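PDB 2RCC: ribonucleoside-diphosphate reductase subunit beta from Bacillus halodurans C-125, which probably forms the iron-binding small subunit of a class I ribonucleotide reductase, which converts ribonucleoside diphosphates into the deoxyribonucleotide precursors of DNA. Local coordinates for residues 46-51 with 221-226; 36-41 with 103-108. One frame throughout, in Å; residues are numbered along the deposited sequence.

Contact 1: residues 46-51 with 221-226; sequences KNMLAN and QLHVYL
Two nearly antiparallel helix segments, 46-50 and 221-226, lie with their axes 11.3 Å apart and their N-to-C directions at 166°, so side chains rather than backbones bridge the gap. The more buried half is carried by M48, present as selenomethionine. Its CG stands anti to the carbonyl carbon, chi2 is extended, and the chain bends only at chi3 (86°), which brings CE to the imidazole of H223. M48 CE stands 3.8 Å from H223 CD2 and the same 3.8 Å from H223 NE2, so the methyl sits beside the CD2-NE2 bond, the two side chains crossing at about a right angle. Nearer the backbone of M48, its CG meets L222 CD1 at 3.9 Å as the two side chains run past each other in opposite directions. L222 CD1 also meets the amide tip of N51 end to end, 3.7 Å from N51 ND2. This is part of the all-helical, ferritin-like fold of the ribonucleotide reductase small subunit, and H223 is, by similarity, a ligand of the second iron. Its two ring nitrogens have polar partners outside the pair: NE2 is hydrogen-bonded to Q118 and ND1 to E186. M48 also packs on V114, L115 and Q118 of helix 106-133, consistent with a place in the second shell of the probable iron site. Toward solvent the packing loosens at N47, which is exposed and modelled in two conformers; its side chain comes no nearer than CB at 4.3 Å from L222 CD1.

Contact 2: residues 36-41 with 103-108; sequences VRFSWA and LTDSSL
The N-cap of helix 106-133 forms one side of this contact, and the loop leading into helix 41-50 forms the other. D105 is the capping residue: with CG anti to its backbone N (chi1 -179°), OD1 turns back over the first turn of the helix. D105 OD1 accepts from S107 OG through its syn lone pair at a very short 2.5 Å, and from L108 N, which approaches from above the carboxylate plane, at 3.0 Å and 154°; S107 N adds a weak third bond. The other oxygen, OD2, serves the loop through water. Water 2 lies 2.8 Å from D105 OD2 and 2.6 Å from S107 OG, donating to both, while it accepts from F38 N at 3.0 Å. Water 1 accepts from R37 N and donates weakly to OD2. The F38 ring, tilted only 9° from the carboxylate plane, brings CE2 near both OD2 and L108 CD1, and R37 CG covers the centre of one ring face. An alanine in place of D105 would probably leave the first turn of the helix uncapped and take from both waters the carboxylate oxygen they share. Carbon-to-carbon packing flanks this polar centre: V36 CG1 packs on S107 CB at 3.9 Å, and W40 CH2 on L108 CD2 at 3.8 Å. R37 extends away from the cap to hydrogen-bond S19 through NH1. F38 and W40 also pack against helix 207-237, F38 on E233 and W40 on Y225, N229 and E233, so the loop is wedged between that helix and the start of helix 106-133.

The two contacts have centres 14 Å apart. Contact 1 joins helices 41-50 and 207-237 and is bordered by helix 106-133; contact 2 joins the loop entering helix 41-50 to the start of 106-133, with 207-237 as neighbour. Contact 1 lies nearer the chain's centre, about 13 Å against 21 Å, beside the predicted iron site, yet one margin reaches solvent; contact 2 is farther out but has more buried residues. Contact 1 is van der Waals packing between helix sides, whereas in contact 2 a carboxylate caps the helix N-H groups, and two waters carry its other oxygen to the loop N-H groups. They join at L226 CD1, 3.6 Å from W40 CZ3 and 4.2 Å from L108 CD2.

Contact 1: residues 46-51 with 221-226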
ATOM      1  N   LYS A  46      -0.299  -1.916  13.317  1.00 19.44           N
ATOM      2  CA  LYS A  46      -0.061  -3.232  13.948  1.00 17.33           C
ATOM      3  C   LYS A  46      -1.310  -4.131  13.896  1.00 21.84           C
ATOM      4  O   LYS A  46      -1.187  -5.330  13.650  1.00 19.80           O
ATOM      5  CB  LYS A  46       0.403  -3.066  15.394  1.00 20.32           C
ATOM      6  CG  LYS A  46       1.793  -2.491  15.547  1.00 28.11           C
ATOM      7  CD  LYS A  46       2.119  -2.151  17.002  1.00 24.79           C
ATOM      8  CE  LYS A  46       3.543  -1.598  17.122  1.00 34.87           C
ATOM      9  NZ  LYS A  46       3.921  -1.218  18.527  1.00 40.37           N
ATOM     10  N   ASN A  47      -2.488  -3.538  14.090  1.00 18.85           N
ATOM     11  CA  ASN A  47      -3.733  -4.299  14.036  0.50 19.75           C
ATOM     12  C   ASN A  47      -4.022  -4.725  12.599  1.00 21.88           C
ATOM     13  O   ASN A  47      -4.429  -5.857  12.372  1.00 24.14           O
ATOM     14  CB  ASN A  47      -4.913  -3.524  14.658  0.50 22.32           C
ATOM     15  CG  ASN A  47      -4.812  -3.394  16.181  0.50 18.21           C
ATOM     16  OD1 ASN A  47      -4.348  -4.290  16.883  0.50 33.74           O
ATOM     17  ND2 ASN A  47      -5.307  -2.277  16.697  0.50 35.38           N
HETATM   18  N   MSE A  48      -3.777  -3.852  11.628  1.00 20.11           N
HETATM   19  CA  MSE A  48      -3.974  -4.215  10.227  1.00 24.27           C
HETATM   20  C   MSE A  48      -3.042  -5.374   9.801  1.00 25.71           C
HETATM   21  O   MSE A  48      -3.484  -6.316   9.137  1.00 20.75           O
HETATM   22  CB  MSE A  48      -3.770  -3.016   9.334  1.00 24.97           C
HETATM   23  CG  MSE A  48      -4.819  -1.986   9.519  1.00 24.99           C
HETATM   24 SE   MSE A  48      -4.550  -0.430   8.379  0.75 28.44          SE
HETATM   25  CE  MSE A  48      -5.413  -1.025   6.849  1.00 31.37           C
ATOM     26  N   LEU A  49      -1.771  -5.289  10.204  1.00 24.63           N
ATOM     27  CA  LEU A  49      -0.747  -6.276   9.879  1.00 23.13           C
ATOM     28  C   LEU A  49      -1.049  -7.626  10.547  1.00 25.13           C
ATOM     29  O   LEU A  49      -0.848  -8.691   9.925  1.00 22.60           O
ATOM     30  CB  LEU A  49       0.653  -5.741  10.265  1.00 20.45           C
ATOM     31  CG  LEU A  49       1.870  -6.567   9.834  1.00 28.51           C
ATOM     32  CD1 LEU A  49       1.972  -6.503   8.286  1.00 21.11           C
ATOM     33  CD2 LEU A  49       3.144  -6.078  10.537  1.00 21.52           C
ATOM     34  N   ALA A  50      -1.528  -7.596  11.795  1.00 23.25           N
ATOM     35  CA  ALA A  50      -1.951  -8.821  12.496  1.00 24.34           C
ATOM     36  C   ALA A  50      -3.135  -9.545  11.826  1.00 25.35           C
ATOM     37  O   ALA A  50      -3.295 -10.732  11.977  1.00 27.23           O
ATOM     38  CB  ALA A  50      -2.312  -8.512  13.979  1.00 24.11           C
ATOM     39  N   ASN A  51      -3.993  -8.798  11.144  1.00 24.23           N
ATOM     40  CA  ASN A  51      -5.138  -9.325  10.451  1.00 24.82           C
ATOM     41  C   ASN A  51      -4.870  -9.812   9.023  1.00 25.59           C
ATOM     42  O   ASN A  51      -5.833  -9.952   8.262  1.00 26.83           O
ATOM     43  CB  ASN A  51      -6.183  -8.202  10.341  1.00 22.73           C
ATOM     44  CG  ASN A  51      -6.898  -7.934  11.630  1.00 27.62           C
ATOM     45  OD1 ASN A  51      -6.727  -8.645  12.633  1.00 36.10           O
ATOM     46  ND2 ASN A  51      -7.764  -6.907  11.597  1.00 38.97           N
ATOM     47  N   GLN A 221     -13.758  -2.041   8.762  1.00 20.25           N
ATOM     48  CA  GLN A 221     -13.973  -1.352  10.031  1.00 20.29           C
ATOM     49  C   GLN A 221     -12.753  -0.559  10.456  1.00 19.99           C
ATOM     50  O   GLN A 221     -12.907   0.533  11.007  1.00 20.08           O
ATOM     51  CB  GLN A 221     -14.431  -2.297  11.161  1.00 23.00           C
ATOM     52  CG  GLN A 221     -15.651  -3.181  10.868  1.00 27.94           C
ATOM     53  CD  GLN A 221     -16.755  -2.470  10.105  1.00 33.33           C
ATOM     54  OE1 GLN A 221     -17.311  -1.494  10.599  1.00 31.21           O
ATOM     55  NE2 GLN A 221     -17.109  -2.983   8.915  1.00 30.84           N
ATOM     56  N   LEU A 222     -11.555  -1.088  10.210  1.00 20.70           N
ATOM     57  CA  LEU A 222     -10.338  -0.353  10.532  1.00 19.82           C
ATOM     58  C   LEU A 222     -10.144   0.841   9.572  1.00 20.34           C
ATOM     59  O   LEU A 222      -9.631   1.887   9.968  1.00 19.06           O
ATOM     60  CB  LEU A 222      -9.135  -1.285  10.582  1.00 21.73           C
ATOM     61  CG  LEU A 222      -9.123  -2.336  11.699  1.00 23.15           C
ATOM     62  CD1 LEU A 222      -7.869  -3.249  11.593  1.00 22.11           C
ATOM     63  CD2 LEU A 222      -9.145  -1.673  13.050  1.00 24.82           C
ATOM     64  N   HIS A 223     -10.577   0.685   8.330  1.00 18.63           N
ATOM     65  CA  HIS A 223     -10.509   1.769   7.347  1.00 19.35           C
ATOM     66  C   HIS A 223     -11.423   2.894   7.822  1.00 17.93           C
ATOM     67  O   HIS A 223     -10.995   4.065   7.838  1.00 21.61           O
ATOM     68  CB  HIS A 223     -10.923   1.308   5.950  1.00 17.86           C
ATOM     69  CG  HIS A 223     -10.069   0.220   5.348  1.00 23.50           C
ATOM     70  ND1 HIS A 223     -10.238  -0.217   4.056  1.00 25.03           N
ATOM     71  CD2 HIS A 223      -9.045  -0.507   5.849  1.00 25.19           C
ATOM     72  CE1 HIS A 223      -9.388  -1.192   3.791  1.00 26.74           C
ATOM     73  NE2 HIS A 223      -8.648  -1.390   4.867  1.00 24.67           N
ATOM     74  N   VAL A 224     -12.657   2.560   8.241  1.00 19.25           N
ATOM     75  CA  VAL A 224     -13.592   3.572   8.782  1.00 19.01           C
ATOM     76  C   VAL A 224     -13.009   4.255  10.024  1.00 19.07           C
ATOM     77  O   VAL A 224     -13.143   5.440  10.181  1.00 17.76           O
ATOM     78  CB  VAL A 224     -14.983   2.967   9.148  1.00 21.36           C
ATOM     79  CG1 VAL A 224     -15.851   4.000   9.850  1.00 23.41           C
ATOM     80  CG2 VAL A 224     -15.686   2.435   7.895  1.00 20.21           C
ATOM     81  N   TYR A 225     -12.360   3.490  10.908  1.00 18.83           N
ATOM     82  CA  TYR A 225     -11.703   4.044  12.077  1.00 18.39           C
ATOM     83  C   TYR A 225     -10.646   5.090  11.632  1.00 18.59           C
ATOM     84  O   TYR A 225     -10.620   6.193  12.176  1.00 19.06           O
ATOM     85  CB  TYR A 225     -11.092   2.918  12.925  1.00 18.57           C
ATOM     86  CG  TYR A 225     -10.221   3.340  14.067  1.00 23.00           C
ATOM     87  CD1 TYR A 225     -10.758   3.702  15.305  1.00 28.47           C
ATOM     88  CD2 TYR A 225      -8.839   3.353  13.928  1.00 24.47           C
ATOM     89  CE1 TYR A 225      -9.937   4.089  16.346  1.00 21.91           C
ATOM     90  CE2 TYR A 225      -8.037   3.747  14.946  1.00 22.84           C
ATOM     91  CZ  TYR A 225      -8.578   4.104  16.145  1.00 22.49           C
ATOM     92  OH  TYR A 225      -7.698   4.452  17.131  1.00 23.01           O
ATOM     93  N   LEU A 226      -9.846   4.766  10.621  1.00 17.95           N
ATOM     94  CA  LEU A 226      -8.850   5.698  10.097  1.00 17.77           C
ATOM     95  C   LEU A 226      -9.516   6.979   9.566  1.00 18.26           C
ATOM     96  O   LEU A 226      -9.129   8.107   9.922  1.00 15.90           O
ATOM     97  CB  LEU A 226      -8.036   5.055   8.979  1.00 16.79           C
ATOM     98  CG  LEU A 226      -6.984   5.932   8.274  1.00 19.62           C
ATOM     99  CD1 LEU A 226      -6.002   6.526   9.251  1.00 19.80           C
ATOM    100  CD2 LEU A 226      -6.310   5.149   7.174  1.00 19.69           C
TER

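Contact 2: residues 36-41 with 103-108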
ATOM      1  N   VAL A  36       5.782   9.603  15.494  1.00 17.37           N
ATOM      2  CA  VAL A  36       4.697  10.042  14.587  1.00 16.82           C
ATOM      3  C   VAL A  36       3.768  11.017  15.304  1.00 17.67           C
ATOM      4  O   VAL A  36       3.797  11.167  16.535  1.00 16.23           O
ATOM      5  CB  VAL A  36       3.919   8.859  13.929  1.00 16.78           C
ATOM      6  CG1 VAL A  36       4.908   7.887  13.146  1.00 12.52           C
ATOM      7  CG2 VAL A  36       3.101   8.072  14.938  1.00 19.87           C
ATOM      8  N   ARG A  37       2.974  11.734  14.523  1.00 15.36           N
ATOM      9  CA  ARG A  37       2.099  12.747  15.079  1.00 15.65           C
ATOM     10  C   ARG A  37       0.963  12.195  15.915  1.00 16.35           C
ATOM     11  O   ARG A  37       0.641  12.770  16.945  1.00 16.33           O
ATOM     12  CB  ARG A  37       1.552  13.617  13.963  1.00 13.52           C
ATOM     13  CG  ARG A  37       0.599  14.683  14.413  1.00 20.16           C
ATOM     14  CD  ARG A  37       0.093  15.454  13.244  1.00 22.25           C
ATOM     15  NE  ARG A  37      -0.795  16.536  13.653  1.00 31.85           N
ATOM     16  CZ  ARG A  37      -0.398  17.711  14.150  1.00 30.63           C
ATOM     17  NH1 ARG A  37       0.878  17.994  14.350  1.00 32.10           N
ATOM     18  NH2 ARG A  37      -1.302  18.619  14.490  1.00 33.40           N
ATOM     19  N   PHE A  38       0.336  11.114  15.468  1.00 15.74           N
ATOM     20  CA  PHE A  38      -0.799  10.499  16.170  1.00 17.57           C
ATOM     21  C   PHE A  38      -0.455   9.193  16.858  1.00 18.62           C
ATOM     22  O   PHE A  38       0.014   8.219  16.227  1.00 18.66           O
ATOM     23  CB  PHE A  38      -1.933  10.264  15.158  1.00 21.32           C
ATOM     24  CG  PHE A  38      -2.397  11.530  14.500  1.00 15.58           C
ATOM     25  CD1 PHE A  38      -3.033  12.519  15.240  1.00 19.32           C
ATOM     26  CD2 PHE A  38      -2.181  11.748  13.151  1.00 18.48           C
ATOM     27  CE1 PHE A  38      -3.433  13.727  14.644  1.00 19.20           C
ATOM     28  CE2 PHE A  38      -2.560  12.939  12.557  1.00 19.09           C
ATOM     29  CZ  PHE A  38      -3.205  13.932  13.304  1.00 21.00           C
ATOM     30  N   SER A  39      -0.736   9.144  18.149  1.00 19.36           N
ATOM     31  CA  SER A  39      -0.451   7.967  18.983  1.00 19.67           C
ATOM     32  C   SER A  39      -1.291   6.732  18.626  1.00 18.57           C
ATOM     33  O   SER A  39      -0.970   5.630  19.039  1.00 19.89           O
ATOM     34  CB  SER A  39      -0.587   8.322  20.459  1.00 19.10           C
ATOM     35  OG  SER A  39      -1.904   8.763  20.735  1.00 21.29           O
ATOM     36  N   TRP A  40      -2.351   6.914  17.850  1.00 18.86           N
ATOM     37  CA  TRP A  40      -3.159   5.812  17.341  1.00 17.80           C
ATOM     38  C   TRP A  40      -2.679   5.225  16.002  1.00 18.40           C
ATOM     39  O   TRP A  40      -3.162   4.151  15.623  1.00 17.28           O
ATOM     40  CB  TRP A  40      -4.634   6.230  17.168  1.00 20.25           C
ATOM     41  CG  TRP A  40      -4.893   7.474  16.431  1.00 15.16           C
ATOM     42  CD1 TRP A  40      -5.116   8.662  16.982  1.00 18.87           C
ATOM     43  CD2 TRP A  40      -4.988   7.669  15.001  1.00 20.25           C
ATOM     44  NE1 TRP A  40      -5.329   9.603  16.034  1.00 20.48           N
ATOM     45  CE2 TRP A  40      -5.271   9.027  14.800  1.00 17.54           C
ATOM     46  CE3 TRP A  40      -4.835   6.840  13.882  1.00 21.35           C
ATOM     47  CZ2 TRP A  40      -5.406   9.590  13.527  1.00 17.03           C
ATOM     48  CZ3 TRP A  40      -4.979   7.389  12.615  1.00 18.91           C
ATOM     49  CH2 TRP A  40      -5.247   8.755  12.444  1.00 20.45           C
ATOM     50  N   ALA A  41      -1.732   5.880  15.313  1.00 15.76           N
ATOM     51  CA  ALA A  41      -1.312   5.411  13.975  1.00 16.86           C
ATOM     52  C   ALA A  41      -0.542   4.108  14.025  1.00 13.21           C
ATOM     53  O   ALA A  41      -0.838   3.233  13.239  1.00 17.11           O
ATOM     54  CB  ALA A  41      -0.485   6.482  13.205  1.00 15.61           C
ATOM     55  N   LEU A 103      -1.948  14.286   1.779  1.00 15.18           N
ATOM     56  CA  LEU A 103      -1.701  14.062   3.191  1.00 14.89           C
ATOM     57  C   LEU A 103      -0.248  14.369   3.513  1.00 15.54           C
ATOM     58  O   LEU A 103       0.652  13.688   3.018  1.00 16.12           O
ATOM     59  CB  LEU A 103      -1.970  12.635   3.570  1.00 12.59           C
ATOM     60  CG  LEU A 103      -3.434  12.222   3.658  1.00 16.59           C
ATOM     61  CD1 LEU A 103      -3.551  10.704   3.640  1.00 15.24           C
ATOM     62  CD2 LEU A 103      -4.132  12.828   4.867  1.00 17.20           C
ATOM     63  N   THR A 104      -0.009  15.339   4.384  1.00 12.26           N
ATOM     64  CA  THR A 104       1.368  15.742   4.747  1.00 12.56           C
ATOM     65  C   THR A 104       1.781  15.111   6.070  1.00 14.87           C
ATOM     66  O   THR A 104       2.280  15.795   6.979  1.00 13.37           O
ATOM     67  CB  THR A 104       1.483  17.287   4.757  1.00 15.02           C
ATOM     68  OG1 THR A 104       0.400  17.782   5.520  1.00 10.35           O
ATOM     69  CG2 THR A 104       1.409  17.850   3.378  1.00 15.53           C
ATOM     70  N   ASP A 105       1.515  13.803   6.172  1.00 14.81           N
ATOM     71  CA  ASP A 105       1.913  12.958   7.311  1.00 15.90           C
ATOM     72  C   ASP A 105       2.323  11.660   6.685  1.00 15.68           C
ATOM     73  O   ASP A 105       1.485  10.998   6.019  1.00 14.19           O
ATOM     74  CB  ASP A 105       0.775  12.762   8.316  1.00 14.29           C
ATOM     75  CG  ASP A 105       1.162  11.896   9.536  1.00 17.02           C
ATOM     76  OD1 ASP A 105       1.660  10.776   9.358  1.00 16.94           O
ATOM     77  OD2 ASP A 105       0.854  12.294  10.680  1.00 19.94           O
ATOM     78  N   SER A 106       3.579  11.272   6.914  1.00 15.99           N
ATOM     79  CA  SER A 106       4.137  10.069   6.306  1.00 14.03           C
ATOM     80  C   SER A 106       3.503   8.803   6.842  1.00 13.12           C
ATOM     81  O   SER A 106       3.403   7.812   6.091  1.00 12.63           O
ATOM     82  CB  SER A 106       5.655  10.003   6.463  1.00 12.56           C
ATOM     83  OG  SER A 106       6.035  10.068   7.813  1.00 14.16           O
ATOM     84  N   SER A 107       3.106   8.805   8.128  1.00 13.65           N
ATOM     85  CA  SER A 107       2.426   7.656   8.731  1.00 11.97           C
ATOM     86  C   SER A 107       1.050   7.440   8.106  1.00 13.14           C
ATOM     87  O   SER A 107       0.668   6.308   7.839  1.00 13.29           O
ATOM     88  CB  SER A 107       2.328   7.716  10.269  1.00 16.24           C
ATOM     89  OG  SER A 107       1.440   8.724  10.702  1.00 12.19           O
ATOM     90  N   LEU A 108       0.297   8.511   7.871  1.00 15.44           N
ATOM     91  CA  LEU A 108      -1.008   8.383   7.238  1.00 14.25           C
ATOM     92  C   LEU A 108      -0.861   7.971   5.766  1.00 16.04           C
ATOM     93  O   LEU A 108      -1.646   7.153   5.273  1.00 14.26           O
ATOM     94  CB  LEU A 108      -1.816   9.692   7.357  1.00 15.27           C
ATOM     95  CG  LEU A 108      -2.107  10.178   8.802  1.00 12.64           C
ATOM     96  CD1 LEU A 108      -3.008  11.420   8.809  1.00  9.27           C
ATOM     97  CD2 LEU A 108      -2.731   9.090   9.670  1.00 14.02           C
TER
HETATM   98  O   HOH W   1       3.655  11.952  11.652  1.00 21.91           O
HETATM   99  O   HOH W   2       0.658  10.248  12.621  1.00 23.49           O